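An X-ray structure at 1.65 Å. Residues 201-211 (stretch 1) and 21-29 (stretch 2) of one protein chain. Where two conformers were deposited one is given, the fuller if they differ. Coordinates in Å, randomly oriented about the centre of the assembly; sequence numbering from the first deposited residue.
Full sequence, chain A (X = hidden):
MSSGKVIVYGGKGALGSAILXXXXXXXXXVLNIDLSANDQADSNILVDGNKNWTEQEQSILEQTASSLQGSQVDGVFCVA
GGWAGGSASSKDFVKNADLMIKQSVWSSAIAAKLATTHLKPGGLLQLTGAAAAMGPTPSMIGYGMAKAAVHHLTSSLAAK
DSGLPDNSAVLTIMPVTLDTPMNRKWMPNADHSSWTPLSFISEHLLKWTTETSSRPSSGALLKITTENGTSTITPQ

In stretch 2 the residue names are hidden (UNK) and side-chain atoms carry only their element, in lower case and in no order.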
# COMPACT_ATOMS: atom_id res chain seq x y z
N ILE A 201 1.07 12.84 -22.86
CA ILE A 201 1.21 13.07 -21.43
C ILE A 201 1.90 14.40 -21.14
O ILE A 201 1.42 15.20 -20.33
CB ILE A 201 2.02 11.92 -20.76
CG1 ILE A 201 1.32 10.58 -21.01
CG2 ILE A 201 2.16 12.18 -19.27
CD1 ILE A 201 -0.07 10.49 -20.43
N SER A 202 3.03 14.65 -21.80
CA SER A 202 3.77 15.89 -21.59
C SER A 202 2.89 17.10 -21.89
O SER A 202 2.90 18.08 -21.15
CB SER A 202 5.02 15.93 -22.47
OG SER A 202 5.89 14.86 -22.17
N GLU A 203 2.14 17.01 -22.98
CA GLU A 203 1.24 18.09 -23.38
C GLU A 203 0.17 18.34 -22.33
O GLU A 203 -0.13 19.50 -22.01
CB GLU A 203 0.60 17.76 -24.73
CG GLU A 203 1.50 18.08 -25.92
CD GLU A 203 1.03 17.43 -27.20
OE1 GLU A 203 -0.20 17.29 -27.39
OE2 GLU A 203 1.89 17.06 -28.04
N HIS A 204 -0.41 17.28 -21.77
CA HIS A 204 -1.43 17.48 -20.76
C HIS A 204 -0.86 18.03 -19.46
O HIS A 204 -1.50 18.84 -18.79
CB HIS A 204 -2.22 16.19 -20.50
CG HIS A 204 -3.32 15.96 -21.49
ND1 HIS A 204 -3.07 15.56 -22.79
CD2 HIS A 204 -4.66 16.12 -21.39
CE1 HIS A 204 -4.22 15.49 -23.45
NE2 HIS A 204 -5.19 15.82 -22.62
N LEU A 205 0.35 17.62 -19.10
CA LEU A 205 0.95 18.14 -17.88
C LEU A 205 1.18 19.65 -18.02
O LEU A 205 0.92 20.41 -17.09
CB LEU A 205 2.27 17.44 -17.57
CG LEU A 205 2.17 15.99 -17.08
CD1 LEU A 205 3.57 15.41 -16.92
CD2 LEU A 205 1.41 15.94 -15.76
N LEU A 206 1.64 20.09 -19.19
CA LEU A 206 1.87 21.52 -19.39
C LEU A 206 0.53 22.27 -19.31
O LEU A 206 0.45 23.34 -18.71
CB LEU A 206 2.55 21.80 -20.74
CG LEU A 206 2.82 23.27 -21.08
CD1 LEU A 206 3.69 23.90 -20.01
CD2 LEU A 206 3.49 23.37 -22.44
N LYS A 207 -0.51 21.70 -19.91
CA LYS A 207 -1.83 22.32 -19.89
C LYS A 207 -2.38 22.45 -18.47
O LYS A 207 -2.84 23.52 -18.07
CB LYS A 207 -2.83 21.53 -20.73
CG LYS A 207 -4.20 22.20 -20.82
CD LYS A 207 -5.21 21.40 -21.63
CE LYS A 207 -5.60 20.10 -20.94
NZ LYS A 207 -6.74 19.42 -21.64
N TRP A 208 -2.34 21.36 -17.71
CA TRP A 208 -2.85 21.38 -16.35
C TRP A 208 -2.01 22.29 -15.45
O TRP A 208 -2.52 22.85 -14.48
CB TRP A 208 -2.88 19.96 -15.76
CG TRP A 208 -3.76 18.99 -16.52
CD1 TRP A 208 -4.92 19.27 -17.19
CD2 TRP A 208 -3.58 17.57 -16.62
NE1 TRP A 208 -5.47 18.11 -17.70
CE2 TRP A 208 -4.66 17.05 -17.36
CE3 TRP A 208 -2.60 16.68 -16.15
CZ2 TRP A 208 -4.80 15.69 -17.65
CZ3 TRP A 208 -2.73 15.32 -16.43
CH2 TRP A 208 -3.83 14.84 -17.18
N THR A 209 -0.73 22.43 -15.77
CA THR A 209 0.15 23.28 -14.97
C THR A 209 -0.15 24.76 -15.19
O THR A 209 -0.16 25.55 -14.23
CB THR A 209 1.64 23.02 -15.31
OG1 THR A 209 1.97 21.67 -14.99
CG2 THR A 209 2.54 23.95 -14.50
N THR A 210 -0.40 25.13 -16.44
CA THR A 210 -0.66 26.53 -16.80
C THR A 210 -2.12 26.98 -16.75
O THR A 210 -2.40 28.17 -16.58
CB THR A 210 -0.11 26.83 -18.21
OG1 THR A 210 -0.75 25.98 -19.17
CG2 THR A 210 1.39 26.60 -18.25
N GLU A 211 -3.06 26.04 -16.89
CA GLU A 211 -4.48 26.38 -16.87
C GLU A 211 -5.24 25.53 -15.86
O GLU A 211 -5.59 24.38 -16.14
CB GLU A 211 -5.09 26.19 -18.26
CG GLU A 211 -4.47 27.07 -19.34
CD GLU A 211 -4.73 28.55 -19.12
OE1 GLU A 211 -4.38 29.07 -18.04
OE2 GLU A 211 -5.29 29.19 -20.04
N UNK A 21 12.36 17.19 -21.05
CA UNK A 21 12.72 17.86 -22.30
C UNK A 21 11.61 18.80 -22.78
O UNK A 21 11.88 19.91 -23.24
o UNK A 21 16.51 16.54 -22.46
c UNK A 21 13.02 16.84 -23.40
o UNK A 21 15.51 18.03 -23.73
c UNK A 21 14.30 16.05 -23.21
c UNK A 21 15.53 16.94 -23.12
N UNK A 22 10.37 18.35 -22.67
CA UNK A 22 9.23 19.14 -23.12
C UNK A 22 9.06 20.45 -22.34
O UNK A 22 8.85 21.50 -22.94
c UNK A 22 5.71 19.46 -22.92
c UNK A 22 6.70 19.06 -25.07
c UNK A 22 4.61 20.06 -23.53
c UNK A 22 6.76 18.96 -23.68
c UNK A 22 7.94 18.32 -23.02
c UNK A 22 5.60 19.66 -25.69
c UNK A 22 4.56 20.16 -24.92
N UNK A 23 9.15 20.39 -21.01
CA UNK A 23 9.01 21.60 -20.22
C UNK A 23 10.17 22.55 -20.46
O UNK A 23 10.00 23.77 -20.48
c UNK A 23 5.54 19.51 -18.31
c UNK A 23 8.89 21.28 -18.73
c UNK A 23 6.86 19.77 -18.66
c UNK A 23 4.81 20.45 -17.58
c UNK A 23 6.74 21.90 -17.57
c UNK A 23 7.48 20.97 -18.30
c UNK A 23 5.42 21.65 -17.21
N UNK A 24 11.36 21.99 -20.65
CA UNK A 24 12.55 22.79 -20.91
C UNK A 24 12.36 23.55 -22.22
O UNK A 24 12.67 24.74 -22.31
c UNK A 24 16.24 21.60 -21.28
n UNK A 24 18.70 21.34 -21.58
c UNK A 24 17.59 22.30 -21.36
c UNK A 24 15.10 22.60 -21.11
c UNK A 24 13.77 21.88 -21.01
N UNK A 25 11.85 22.86 -23.23
CA UNK A 25 11.62 23.48 -24.53
C UNK A 25 10.60 24.60 -24.41
O UNK A 25 10.60 25.55 -25.20
c UNK A 25 11.26 20.87 -28.16
c UNK A 25 10.81 23.01 -26.92
n UNK A 25 12.49 21.42 -28.79
c UNK A 25 10.24 21.95 -27.86
c UNK A 25 11.13 22.43 -25.54
N UNK A 26 9.72 24.49 -23.42
CA UNK A 26 8.68 25.48 -23.21
C UNK A 26 9.02 26.56 -22.18
O UNK A 26 8.13 27.14 -21.56
o UNK A 26 5.96 24.99 -24.77
c UNK A 26 6.65 24.25 -24.07
c UNK A 26 7.37 24.79 -22.85
n UNK A 26 6.82 22.96 -24.35
N UNK A 27 10.32 26.80 -21.99
CA UNK A 27 10.77 27.84 -21.07
C UNK A 27 10.84 27.60 -19.58
O UNK A 27 11.07 28.55 -18.83
N UNK A 28 10.66 26.36 -19.13
CA UNK A 28 10.73 26.09 -17.69
C UNK A 28 12.11 25.64 -17.23
O UNK A 28 12.89 25.10 -18.00
c UNK A 28 8.28 25.43 -17.28
c UNK A 28 5.60 26.23 -17.24
o UNK A 28 4.28 26.63 -17.23
c UNK A 28 6.22 25.95 -18.45
c UNK A 28 7.63 25.72 -16.08
c UNK A 28 7.55 25.56 -18.46
c UNK A 28 6.30 26.12 -16.05
c UNK A 28 9.72 25.00 -17.29
N UNK A 29 12.40 25.91 -15.96
CA UNK A 29 13.65 25.47 -15.34
C UNK A 29 13.23 24.10 -14.81
O UNK A 29 12.17 23.98 -14.21
o UNK A 29 14.27 27.70 -14.60
c UNK A 29 15.29 25.82 -13.47
c UNK A 29 14.04 26.36 -14.15

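Position 21 carries three side-chain carbons, the last bearing two oxygens, which is a carboxylate on a two-methylene arm. Its end leads away from stretch 1 and touches nothing there. This is E21, and its carbonyl O accepts a helical bond from the backbone N of position 25.

Position 22 has one carbon followed by a ring of six carbons with no heteroatom. The CA-to-CB bond points toward the helix of stretch 1, and the ring lies against S202, E203 and L206. The bare ring identifies F22. Its CE2 is 3.5 Å from S202 O and 3.7 Å from L206 CD2, while CZ lies 3.8 Å from E203 CG.

Position 23 shows the same atoms, again a six-carbon ring without oxygen, hence F23. Here CA-to-CB points sideways, but the ring end comes nearer and settles as a knob among S202, L205, L206 and T209. F23 CZ lies 3.6 Å from L206 N and 3.7 Å from L205 C, so the ring reaches the helix backbone itself.

Positions 24 and 25 each have four carbons in a row ending in nitrogen, and both are out of reach of stretch 1. They are K24 and K25; K24 NZ is hydrogen-bonded elsewhere in the structure.

Position 26 has two carbons, the second carrying one oxygen and one nitrogen, a carboxamide that meets L206. This is N26, the first residue to leave helical phi/psi. Its ND2 donates to F22 O at 2.9 Å, and its CG lies 3.7 Å from L206 CD2.

Position 27 has no side-chain atoms and is G27. At phi/psi 81/9 a CB would be jammed against the carbonyl O of N26, so the backbone itself calls for glycine.

Position 28 has one carbon and a six-carbon ring bearing an oxygen, directed toward L206, T209 and T210. It is Y28. CE1 packs 3.6 Å from L206 CD1, and OH lies 3.1 Å from T210 CG2, a methyl group at the ring edge.

Position 29 has one carbon carrying an oxygen and a carbon. This is T29, far from stretch 1.

The contact works by apolar packing, with no hydrogen bond crossing between the stretches. The two helices cross at -50°, their axes 10.1 Å apart at closest approach, and three aromatic rings help fill the space. L206 is central: it meets all three rings as well as N26. The threonine hydroxyls are engaged within their own helix, T209 OG1 donating to L205 O at 2.7 Å and T210 OG1 to L206 O at 2.9 Å.

Stretch 2, residues 21-29: EFFKKNGYT
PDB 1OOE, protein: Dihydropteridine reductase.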